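CELL WALL surface anchor family protein (Streptococcus pneumoniae, PDB 2X9Y) probably builds the shaft of the pneumococcal pilus as its repeating backbone subunit, RrgB, on the bacterial cell surface. Local coordinates at residues E40-I45 with E112-I117; A54-R59 with F94-T99. The protein carries 1 engineered substitution. All coordinates share one frame; numbering follows the deposited sequence.

Interaction 1. Residues E40-I45 with E112-I117; sequences EIVTKI and EKTVKI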
loop_
_atom_site.group_PDB
_atom_site.type_symbol
_atom_site.label_atom_id
_atom_site.label_comp_id
_atom_site.label_asym_id
_atom_site.label_seq_id
_atom_site.Cartn_x
_atom_site.Cartn_y
_atom_site.Cartn_z
ATOM N N GLU A 40 0.884 -0.832 -16.570
ATOM C CA GLU A 40 0.621 -0.705 -17.986
ATOM C C GLU A 40 -0.873 -0.520 -18.166
ATOM O O GLU A 40 -1.670 -1.311 -17.655
ATOM C CB GLU A 40 1.086 -1.973 -18.691
ATOM C CG GLU A 40 0.883 -2.004 -20.189
ATOM C CD GLU A 40 1.321 -3.332 -20.788
ATOM O OE1 GLU A 40 0.688 -4.366 -20.474
ATOM O OE2 GLU A 40 2.302 -3.344 -21.563
ATOM N N ILE A 41 -1.250 0.541 -18.868
ATOM C CA ILE A 41 -2.646 0.768 -19.207
ATOM C C ILE A 41 -2.834 0.685 -20.713
ATOM O O ILE A 41 -2.186 1.415 -21.461
ATOM C CB ILE A 41 -3.126 2.151 -18.745
ATOM C CG1 ILE A 41 -2.868 2.339 -17.250
ATOM C CG2 ILE A 41 -4.604 2.326 -19.071
ATOM C CD1 ILE A 41 -2.985 3.776 -16.799
ATOM N N VAL A 42 -3.716 -0.204 -21.157
ATOM C CA VAL A 42 -4.022 -0.322 -22.578
ATOM C C VAL A 42 -5.451 0.124 -22.882
ATOM O O VAL A 42 -6.409 -0.373 -22.290
ATOM C CB VAL A 42 -3.828 -1.759 -23.077
ATOM C CG1 VAL A 42 -4.143 -1.845 -24.563
ATOM C CG2 VAL A 42 -2.411 -2.227 -22.798
ATOM N N THR A 43 -5.582 1.067 -23.809
ATOM C CA THR A 43 -6.881 1.586 -24.208
ATOM C C THR A 43 -7.085 1.399 -25.707
ATOM O O THR A 43 -6.188 1.682 -26.498
ATOM C CB THR A 43 -7.009 3.087 -23.887
ATOM O OG1 THR A 43 -6.652 3.321 -22.518
ATOM C CG2 THR A 43 -8.437 3.570 -24.135
ATOM N N LYS A 44 -8.261 0.911 -26.088
ATOM C CA LYS A 44 -8.626 0.785 -27.495
ATOM C C LYS A 44 -9.657 1.854 -27.851
ATOM O O LYS A 44 -10.755 1.877 -27.300
ATOM C CB LYS A 44 -9.210 -0.599 -27.782
ATOM C CG LYS A 44 -8.263 -1.764 -27.544
ATOM C CD LYS A 44 -7.195 -1.867 -28.619
ATOM C CE LYS A 44 -6.501 -3.224 -28.559
ATOM N NZ LYS A 44 -5.290 -3.288 -29.424
ATOM N N ILE A 45 -9.297 2.743 -28.767
ATOM C CA ILE A 45 -10.216 3.774 -29.234
ATOM C C ILE A 45 -10.795 3.392 -30.593
ATOM O O ILE A 45 -10.053 3.020 -31.504
ATOM C CB ILE A 45 -9.521 5.142 -29.320
ATOM C CG1 ILE A 45 -9.196 5.642 -27.913
ATOM C CG2 ILE A 45 -10.391 6.145 -30.064
ATOM C CD1 ILE A 45 -8.299 6.847 -27.888
ATOM N N GLU A 112 -9.146 1.106 -35.387
ATOM C CA GLU A 112 -9.086 1.149 -33.930
ATOM C C GLU A 112 -7.674 1.511 -33.484
ATOM O O GLU A 112 -6.707 0.880 -33.902
ATOM C CB GLU A 112 -9.474 -0.218 -33.361
ATOM C CG GLU A 112 -10.036 -0.199 -31.950
ATOM C CD GLU A 112 -10.318 -1.598 -31.426
ATOM O OE1 GLU A 112 -11.330 -1.787 -30.712
ATOM O OE2 GLU A 112 -9.525 -2.514 -31.734
ATOM N N LYS A 113 -7.559 2.537 -32.649
ATOM C CA LYS A 113 -6.258 2.984 -32.169
ATOM C C LYS A 113 -5.954 2.372 -30.812
ATOM O O LYS A 113 -6.826 2.297 -29.945
ATOM C CB LYS A 113 -6.215 4.510 -32.056
ATOM C CG LYS A 113 -6.627 5.242 -33.319
ATOM C CD LYS A 113 -5.723 4.898 -34.494
ATOM C CE LYS A 113 -4.300 5.371 -34.262
ATOM N NZ LYS A 113 -3.492 5.315 -35.515
ATOM N N THR A 114 -4.713 1.935 -30.632
ATOM C CA THR A 114 -4.275 1.424 -29.342
ATOM C C THR A 114 -3.412 2.456 -28.633
ATOM O O THR A 114 -2.414 2.926 -29.176
ATOM C CB THR A 114 -3.481 0.120 -29.488
ATOM O OG1 THR A 114 -4.281 -0.855 -30.168
ATOM C CG2 THR A 114 -3.093 -0.414 -28.115
ATOM N N VAL A 115 -3.814 2.818 -27.422
ATOM C CA VAL A 115 -3.043 3.743 -26.611
ATOM C C VAL A 115 -2.442 2.992 -25.437
ATOM O O VAL A 115 -3.158 2.365 -24.662
ATOM C CB VAL A 115 -3.921 4.884 -26.082
ATOM C CG1 VAL A 115 -3.095 5.842 -25.233
ATOM C CG2 VAL A 115 -4.591 5.617 -27.242
ATOM N N LYS A 116 -1.122 3.039 -25.312
ATOM C CA LYS A 116 -0.460 2.393 -24.188
ATOM C C LYS A 116 0.232 3.406 -23.286
ATOM O O LYS A 116 1.016 4.237 -23.742
ATOM C CB LYS A 116 0.537 1.335 -24.656
ATOM C CG LYS A 116 0.840 0.304 -23.584
ATOM C CD LYS A 116 1.930 -0.676 -23.998
ATOM C CE LYS A 116 3.312 -0.155 -23.638
ATOM N NZ LYS A 116 4.345 -1.232 -23.680
ATOM N N ILE A 117 -0.081 3.330 -22.000
ATOM C CA ILE A 117 0.525 4.186 -21.002
ATOM C C ILE A 117 1.197 3.292 -19.977
ATOM O O ILE A 117 0.544 2.429 -19.385
ATOM C CB ILE A 117 -0.537 5.037 -20.292
ATOM C CG1 ILE A 117 -1.396 5.775 -21.321
ATOM C CG2 ILE A 117 0.115 6.011 -19.316
ATOM C CD1 ILE A 117 -2.639 6.429 -20.730
HETATM O O HOH W 1 -4.052 3.294 -22.210
#

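Interaction 2. Residues A54-R59 with F94-T99; sequences ANWSDR and FDLKLT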
loop_
_atom_site.group_PDB
_atom_site.type_symbol
_atom_site.label_atom_id
_atom_site.label_comp_id
_atom_site.label_asym_id
_atom_site.label_seq_id
_atom_site.Cartn_x
_atom_site.Cartn_y
_atom_site.Cartn_z
ATOM N N ALA A 54 -10.107 13.091 -23.802
ATOM C CA ALA A 54 -9.613 11.750 -23.506
ATOM C C ALA A 54 -8.623 11.855 -22.358
ATOM O O ALA A 54 -7.469 12.225 -22.560
ATOM C CB ALA A 54 -8.956 11.122 -24.729
ATOM N N ASN A 55 -9.089 11.542 -21.154
ATOM C CA ASN A 55 -8.287 11.692 -19.947
ATOM C C ASN A 55 -8.129 10.394 -19.172
ATOM O O ASN A 55 -9.103 9.703 -18.896
ATOM C CB ASN A 55 -8.897 12.752 -19.032
ATOM C CG ASN A 55 -8.910 14.124 -19.665
ATOM O OD1 ASN A 55 -8.309 14.339 -20.718
ATOM N ND2 ASN A 55 -9.595 15.067 -19.026
ATOM N N TRP A 56 -6.887 10.072 -18.828
ATOM C CA TRP A 56 -6.600 8.967 -17.926
ATOM C C TRP A 56 -6.160 9.543 -16.600
ATOM O O TRP A 56 -5.373 10.482 -16.548
ATOM C CB TRP A 56 -5.486 8.088 -18.468
ATOM C CG TRP A 56 -5.801 7.384 -19.740
ATOM C CD1 TRP A 56 -6.204 6.089 -19.881
ATOM C CD2 TRP A 56 -5.705 7.921 -21.063
ATOM N NE1 TRP A 56 -6.372 5.788 -21.210
ATOM C CE2 TRP A 56 -6.071 6.895 -21.956
ATOM C CE3 TRP A 56 -5.348 9.171 -21.578
ATOM C CZ2 TRP A 56 -6.092 7.081 -23.335
ATOM C CZ3 TRP A 56 -5.372 9.354 -22.947
ATOM C CH2 TRP A 56 -5.743 8.315 -23.810
ATOM N N SER A 57 -6.673 8.973 -15.524
ATOM C CA SER A 57 -6.373 9.455 -14.196
ATOM C C SER A 57 -6.065 8.238 -13.340
ATOM O O SER A 57 -6.747 7.224 -13.443
ATOM C CB SER A 57 -7.585 10.197 -13.638
ATOM O OG SER A 57 -7.189 11.308 -12.861
ATOM N N ASP A 58 -5.032 8.324 -12.510
ATOM C CA ASP A 58 -4.714 7.221 -11.615
ATOM C C ASP A 58 -4.343 7.711 -10.225
ATOM O O ASP A 58 -3.543 8.631 -10.073
ATOM C CB ASP A 58 -3.590 6.358 -12.185
ATOM C CG ASP A 58 -3.459 5.026 -11.465
ATOM O OD1 ASP A 58 -4.005 4.879 -10.352
ATOM O OD2 ASP A 58 -2.807 4.120 -12.013
ATOM N N ARG A 59 -4.940 7.086 -9.216
ATOM C CA ARG A 59 -4.623 7.383 -7.829
ATOM C C ARG A 59 -4.316 6.093 -7.071
ATOM O O ARG A 59 -5.018 5.089 -7.225
ATOM C CB ARG A 59 -5.780 8.132 -7.169
ATOM C CG ARG A 59 -5.930 9.574 -7.636
ATOM C CD ARG A 59 -4.685 10.391 -7.308
ATOM N NE ARG A 59 -4.821 11.777 -7.746
ATOM C CZ ARG A 59 -4.755 12.166 -9.014
ATOM N NH1 ARG A 59 -4.558 11.273 -9.974
ATOM N NH2 ARG A 59 -4.887 13.448 -9.326
ATOM N N PHE A 94 -1.282 10.367 -10.995
ATOM C CA PHE A 94 -1.134 11.329 -12.078
ATOM C C PHE A 94 -2.408 11.495 -12.893
ATOM O O PHE A 94 -3.355 10.722 -12.758
ATOM C CB PHE A 94 0.011 10.904 -13.001
ATOM C CG PHE A 94 -0.282 9.661 -13.795
ATOM C CD1 PHE A 94 -0.794 9.748 -15.080
ATOM C CD2 PHE A 94 -0.050 8.406 -13.254
ATOM C CE1 PHE A 94 -1.065 8.605 -15.812
ATOM C CE2 PHE A 94 -0.320 7.260 -13.982
ATOM C CZ PHE A 94 -0.829 7.361 -15.261
ATOM N N ASP A 95 -2.416 12.524 -13.734
ATOM C CA ASP A 95 -3.461 12.720 -14.730
ATOM C C ASP A 95 -2.789 12.930 -16.079
ATOM O O ASP A 95 -1.832 13.693 -16.190
ATOM C CB ASP A 95 -4.326 13.939 -14.395
ATOM C CG ASP A 95 -5.149 13.747 -13.130
ATOM O OD1 ASP A 95 -6.389 13.932 -13.191
ATOM O OD2 ASP A 95 -4.559 13.412 -12.078
ATOM N N LEU A 96 -3.280 12.238 -17.099
ATOM C CA LEU A 96 -2.760 12.390 -18.448
ATOM C C LEU A 96 -3.904 12.792 -19.377
ATOM O O LEU A 96 -4.848 12.033 -19.590
ATOM C CB LEU A 96 -2.099 11.090 -18.914
ATOM C CG LEU A 96 -1.319 11.139 -20.230
ATOM C CD1 LEU A 96 -0.264 10.049 -20.274
ATOM C CD2 LEU A 96 -2.250 11.030 -21.428
ATOM N N LYS A 97 -3.822 13.998 -19.922
ATOM C CA LYS A 97 -4.908 14.532 -20.734
ATOM C C LYS A 97 -4.450 14.835 -22.151
ATOM O O LYS A 97 -3.516 15.610 -22.360
ATOM C CB LYS A 97 -5.476 15.799 -20.088
ATOM C CG LYS A 97 -5.909 15.602 -18.645
ATOM C CD LYS A 97 -6.381 16.900 -18.010
ATOM C CE LYS A 97 -6.796 16.674 -16.560
ATOM N NZ LYS A 97 -7.273 17.921 -15.895
ATOM N N LEU A 98 -5.107 14.219 -23.127
ATOM C CA LEU A 98 -4.808 14.522 -24.515
ATOM C C LEU A 98 -5.124 15.976 -24.801
ATOM O O LEU A 98 -6.093 16.519 -24.285
ATOM C CB LEU A 98 -5.583 13.613 -25.464
ATOM C CG LEU A 98 -4.760 12.471 -26.056
ATOM C CD1 LEU A 98 -3.822 11.896 -25.005
ATOM C CD2 LEU A 98 -5.655 11.395 -26.650
ATOM N N THR A 99 -4.273 16.604 -25.602
ATOM C CA THR A 99 -4.501 17.954 -26.088
ATOM C C THR A 99 -5.173 17.840 -27.445
ATOM O O THR A 99 -5.506 16.736 -27.882
ATOM C CB THR A 99 -3.174 18.690 -26.276
ATOM O OG1 THR A 99 -2.417 18.031 -27.298
ATOM C CG2 THR A 99 -2.373 18.682 -24.981
HETATM O O HOH W 2 -8.511 15.435 -23.208
#

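Interaction 1. Residues E40-I45 with E112-I117
Val115 O takes two donors, Thr43 N at 2.9 Å and a water that gives it a proton from 2.8 Å. The same water lies 2.6 Å from Thr43 OG1, which stands beside its own backbone N (chi1 -51°) and is also, probably, hydrogen-bonded to Trp56 NE1; a beta-branched residue such as threonine suits a strand. The strands pair antiparallel in a sheet of the Cna-B-like domain, with hydrogen-bonded pairs at Ile41–Ile117, Thr43–Val115 and Ile45–Lys113. The Val115 side chain is turned inward with the isoleucines, and its CG2 packs 4.0 Å from Ile45 CD1, branched residues fitting strand backbone and core alike. Val42, Lys44, Thr114 and Lys116 occupy the more open face. Here Lys44 and Thr114 run side by side in the same direction; a bend at chi2 (-74°) shapes the long lysine chain, letting NZ donate a hydrogen bond to Thr114 OG1 (2.7 Å). Glu112 crosses that chain at about a right angle, its carboxylate close to the aliphatic carbons. At the other end Glu40, whose OE1 is held by Ala16 N, offers OE2 to Lys116 NZ in a long salt bridge of 3.6 Å.

Interaction 2. Residues A54-R59 with F94-T99
The indole of Trp56 meets the strand 94-98 at its edge: Leu96 O lies in the ring plane, 3.5 Å from CE3, and Leu98 CD1 approaches CZ3 at 3.6 Å, also near the plane. Ile117 packs against the ring, and the Phe139 ring meets the indole at about 35°. At the far end the Arg59 guanidinium is likewise used at its edge. NH1 and NH2 both reach Asp95 OD2, at 3.0 and 2.8 Å, NH2 along the syn lone pair, with the carboxylate plane turned 74° from the guanidinium. NH1 also donates to Asp58 O; the salt bridge and this bond together limit the rotation of the guanidinium, while a further bond from NH1 to Phe94 O is weak. The other carboxylate oxygen, Asp95 OD1, receives Ser57 OG at 2.8 Å from above its plane; the short serine side chain puts its hydroxyl over the carboxylate without crowding it. Phe94, with CG between backbone N and carbonyl carbon (chi1 69°), brings CE2 to 3.8 Å from Asp58 CB.

These side chains ride on an antiparallel pair of the Cna-B-like domain, hydrogen-bonded at Trp56–Leu96 and Asp58–Phe94. Trp56, Leu96 and Phe94 face the interior, where large apolar groups fill the core; Asp58 on the same face is held by Tyr119 and Lys10. Ser57 and Asp95 share the opposite face. The pair lies between strands 133-142 and 85-90 of its sheet; Leu98 and Ala54 pack on helix 100-106, and Trp56 leans on strand 113-123.

How the interactions relate
Both contacts are antiparallel strand pairs of one Cna-B-like domain, but they belong to different sheets, and interaction 2 is nested within the chain loop that interaction 1 closes. Trp56 joins the two sheets, by a polar contact at its nitrogen and by the packing of Val115 and Ile117 of interaction 1 against its ring. Interaction 2 is the more buried, and even its charged arginine is enclosed and paired to carboxylate and carbonyls. Interaction 1 is only half buried: aliphatic residues turn to the shared core, whereas Lys44, Lys116, Thr114 and Val42 occupy a partly exposed face, where the polar contacts are a lysine-threonine hydrogen bond and one long salt bridge.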